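Long-range contact in protein phosphotransferase ChpT (Brucella abortus, PDB 4QPK), which relays phosphoryl groups as the dimeric histidine phosphotransferase of a phosphorelay controlling cell growth, division and intracellular survival: residues 180-185 and 238-243. Residues are numbered along the deposited sequence; the frame is centred on the assembly and turned at random.
Sequences FVITVK and IVFSAE
With chi1 176° in Val239 and -171° in Val181, each CG1 lies opposite its own backbone N, and the two methyls meet at 3.6 Å, a diagonal contact between the neighbouring non-hydrogen-bonded pairs Val181-Ser241 and Thr183-Val239. The other branch of Val239, CG2, reaches the side chain of Thr183, 3.7 Å from OG1. On the face carrying Phe180, Ile182, Val184, Ile238, Phe240 and Ala242, Val184 CG2 sits between its own N and carbonyl carbon; from there it packs 3.9 Å from Ile238 CB and comes to the ring edge of Phe240, near the ring plane.

Antiparallel pairing is established by six backbone hydrogen bonds, two in each of the pairs Phe180-Ala242, Ile182-Phe240 and Val184-Ile238; Phe240 N to Ile182 O is the shortest at 2.7 Å, and Val184 N to Ile238 O the straightest, 171° at the hydrogen. Ser241 CA adds a CH...O contact of 3.1 Å to Phe180 O.

In the kinase-like C-terminal domain, Val181 and Thr183 bond outward to Arg170 and Ala168, Val239 and Ser241 to His232 and Ser230. Leu154 and Ile156 of helix 144-160 touch Ile182 and Phe240 respectively. Polar backbone is thus bonded within the sheet, while apolar side chains pack against the helix.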
ATOM      1  N   PHE B 180     -19.283  -3.034 -17.646  1.00 20.58           N
ATOM      2  CA  PHE B 180     -17.897  -2.740 -17.993  1.00 20.21           C
ATOM      3  C   PHE B 180     -17.404  -3.728 -19.031  1.00 21.68           C
ATOM      4  O   PHE B 180     -17.558  -4.931 -18.866  1.00 23.99           O
ATOM      5  CB  PHE B 180     -16.974  -2.801 -16.758  1.00 19.37           C
ATOM      6  CG  PHE B 180     -17.452  -1.987 -15.592  1.00 20.31           C
ATOM      7  CD1 PHE B 180     -17.341  -2.487 -14.293  1.00 19.30           C
ATOM      8  CD2 PHE B 180     -17.983  -0.712 -15.776  1.00 19.41           C
ATOM      9  CE1 PHE B 180     -17.767  -1.743 -13.204  1.00 18.54           C
ATOM     10  CE2 PHE B 180     -18.413   0.037 -14.693  1.00 22.28           C
ATOM     11  CZ  PHE B 180     -18.300  -0.479 -13.399  1.00 18.91           C
ATOM     12  N   VAL B 181     -16.786  -3.228 -20.090  1.00 18.74           N
ATOM     13  CA  VAL B 181     -16.264  -4.110 -21.115  1.00 21.29           C
ATOM     14  C   VAL B 181     -14.791  -3.822 -21.338  1.00 23.06           C
ATOM     15  O   VAL B 181     -14.413  -2.714 -21.715  1.00 22.05           O
ATOM     16  CB  VAL B 181     -17.038  -3.957 -22.438  1.00 19.88           C
ATOM     17  CG1 VAL B 181     -16.608  -5.043 -23.411  1.00 22.81           C
ATOM     18  CG2 VAL B 181     -18.550  -4.028 -22.167  1.00 21.60           C
ATOM     19  N   ILE B 182     -13.963  -4.830 -21.095  1.00 17.86           N
ATOM     20  CA  ILE B 182     -12.525  -4.707 -21.279  1.00 17.64           C
ATOM     21  C   ILE B 182     -12.108  -5.679 -22.371  1.00 19.22           C
ATOM     22  O   ILE B 182     -12.231  -6.900 -22.211  1.00 22.35           O
ATOM     23  CB  ILE B 182     -11.755  -4.998 -19.969  1.00 19.40           C
ATOM     24  CG1 ILE B 182     -11.852  -3.801 -19.022  1.00 26.41           C
ATOM     25  CG2 ILE B 182     -10.287  -5.237 -20.244  1.00 21.36           C
ATOM     26  CD1 ILE B 182     -13.167  -3.691 -18.277  1.00 28.49           C
ATOM     27  N   THR B 183     -11.641  -5.130 -23.486  1.00 19.46           N
ATOM     28  CA  THR B 183     -11.286  -5.935 -24.649  1.00 19.46           C
ATOM     29  C   THR B 183      -9.792  -5.869 -24.931  1.00 17.42           C
ATOM     30  O   THR B 183      -9.238  -4.783 -25.121  1.00 20.75           O
ATOM     31  CB  THR B 183     -12.055  -5.468 -25.905  1.00 17.62           C
ATOM     32  OG1 THR B 183     -13.459  -5.441 -25.627  1.00 20.61           O
ATOM     33  CG2 THR B 183     -11.788  -6.433 -27.062  1.00 23.25           C
ATOM     34  N   VAL B 184      -9.137  -7.025 -24.938  1.00 19.08           N
ATOM     35  CA  VAL B 184      -7.708  -7.065 -25.220  1.00 18.16           C
ATOM     36  C   VAL B 184      -7.366  -7.867 -26.479  1.00 21.39           C
ATOM     37  O   VAL B 184      -7.994  -8.882 -26.794  1.00 23.09           O
ATOM     38  CB  VAL B 184      -6.898  -7.626 -24.022  1.00 24.73           C
ATOM     39  CG1 VAL B 184      -6.991  -6.668 -22.834  1.00 20.87           C
ATOM     40  CG2 VAL B 184      -7.380  -9.017 -23.628  1.00 22.57           C
ATOM     41  N   LYS B 185      -6.377  -7.350 -27.197  1.00 22.52           N
ATOM     42  CA  LYS B 185      -5.825  -7.964 -28.406  1.00 26.16           C
ATOM     43  C   LYS B 185      -4.323  -7.854 -28.364  1.00 26.42           C
ATOM     44  O   LYS B 185      -3.796  -6.841 -27.922  1.00 29.07           O
ATOM     45  CB  LYS B 185      -6.372  -7.282 -29.658  1.00 24.72           C
ATOM     46  CG  LYS B 185      -7.762  -7.709 -29.934  1.00 38.95           C
ATOM     47  CD  LYS B 185      -8.614  -6.690 -30.632  1.00 45.83           C
ATOM     48  CE  LYS B 185      -9.988  -7.310 -30.697  1.00 33.20           C
ATOM     49  NZ  LYS B 185     -11.178  -6.507 -30.798  1.00 28.72           N
ATOM     50  N   ILE B 238      -9.847 -11.237 -26.305  1.00 23.48           N
ATOM     51  CA  ILE B 238     -10.524 -11.663 -25.092  1.00 22.13           C
ATOM     52  C   ILE B 238     -11.315 -10.484 -24.545  1.00 23.47           C
ATOM     53  O   ILE B 238     -10.809  -9.367 -24.463  1.00 23.09           O
ATOM     54  CB  ILE B 238      -9.547 -12.179 -24.017  1.00 25.54           C
ATOM     55  CG1 ILE B 238      -8.674 -13.308 -24.586  1.00 28.53           C
ATOM     56  CG2 ILE B 238     -10.335 -12.629 -22.787  1.00 20.72           C
ATOM     57  CD1 ILE B 238      -7.473 -13.702 -23.696  1.00 24.98           C
ATOM     58  N   VAL B 239     -12.577 -10.726 -24.215  1.00 22.29           N
ATOM     59  CA  VAL B 239     -13.404  -9.707 -23.599  1.00 22.23           C
ATOM     60  C   VAL B 239     -13.711 -10.083 -22.155  1.00 27.97           C
ATOM     61  O   VAL B 239     -14.284 -11.137 -21.880  1.00 24.63           O
ATOM     62  CB  VAL B 239     -14.722  -9.497 -24.361  1.00 25.32           C
ATOM     63  CG1 VAL B 239     -15.600  -8.503 -23.639  1.00 23.85           C
ATOM     64  CG2 VAL B 239     -14.436  -9.032 -25.785  1.00 26.33           C
ATOM     65  N   PHE B 240     -13.283  -9.235 -21.228  1.00 19.58           N
ATOM     66  CA  PHE B 240     -13.708  -9.373 -19.845  1.00 19.37           C
ATOM     67  C   PHE B 240     -14.827  -8.379 -19.624  1.00 22.63           C
ATOM     68  O   PHE B 240     -14.630  -7.185 -19.814  1.00 23.08           O
ATOM     69  CB  PHE B 240     -12.549  -9.110 -18.878  1.00 19.44           C
ATOM     70  CG  PHE B 240     -11.375 -10.032 -19.063  1.00 21.70           C
ATOM     71  CD1 PHE B 240     -11.321 -11.246 -18.391  1.00 20.98           C
ATOM     72  CD2 PHE B 240     -10.326  -9.682 -19.896  1.00 23.61           C
ATOM     73  CE1 PHE B 240     -10.231 -12.096 -18.548  1.00 21.43           C
ATOM     74  CE2 PHE B 240      -9.239 -10.524 -20.062  1.00 23.37           C
ATOM     75  CZ  PHE B 240      -9.195 -11.737 -19.385  1.00 21.09           C
ATOM     76  N   SER B 241     -16.008  -8.855 -19.255  1.00 20.63           N
ATOM     77  CA  SER B 241     -17.123  -7.946 -19.045  1.00 23.43           C
ATOM     78  C   SER B 241     -17.775  -8.196 -17.701  1.00 24.57           C
ATOM     79  O   SER B 241     -17.712  -9.298 -17.163  1.00 26.48           O
ATOM     80  CB  SER B 241     -18.160  -8.084 -20.165  1.00 26.54           C
ATOM     81  OG  SER B 241     -18.708  -9.387 -20.171  1.00 29.07           O
ATOM     82  N   ALA B 242     -18.381  -7.159 -17.146  1.00 21.05           N
ATOM     83  CA  ALA B 242     -19.068  -7.290 -15.873  1.00 21.02           C
ATOM     84  C   ALA B 242     -20.360  -6.499 -15.878  1.00 23.19           C
ATOM     85  O   ALA B 242     -20.423  -5.409 -16.447  1.00 21.49           O
ATOM     86  CB  ALA B 242     -18.162  -6.825 -14.718  1.00 21.85           C
ATOM     87  N   GLU B 243     -21.377  -7.044 -15.222  0.51 23.01           N
ATOM     88  CA  GLU B 243     -22.680  -6.404 -15.116  0.51 24.74           C
ATOM     89  C   GLU B 243     -23.482  -7.123 -14.041  0.51 22.62           C
ATOM     90  O   GLU B 243     -23.098  -8.211 -13.611  0.51 18.04           O
ATOM     91  CB  GLU B 243     -23.430  -6.433 -16.450  0.51 28.78           C
ATOM     92  CG  GLU B 243     -23.771  -7.831 -16.923  0.51 32.11           C
ATOM     93  CD  GLU B 243     -24.726  -7.829 -18.102  0.51 38.75           C
ATOM     94  OE1 GLU B 243     -25.099  -6.730 -18.576  0.51 36.56           O
ATOM     95  OE2 GLU B 243     -25.106  -8.932 -18.548  0.51 43.01           O
TER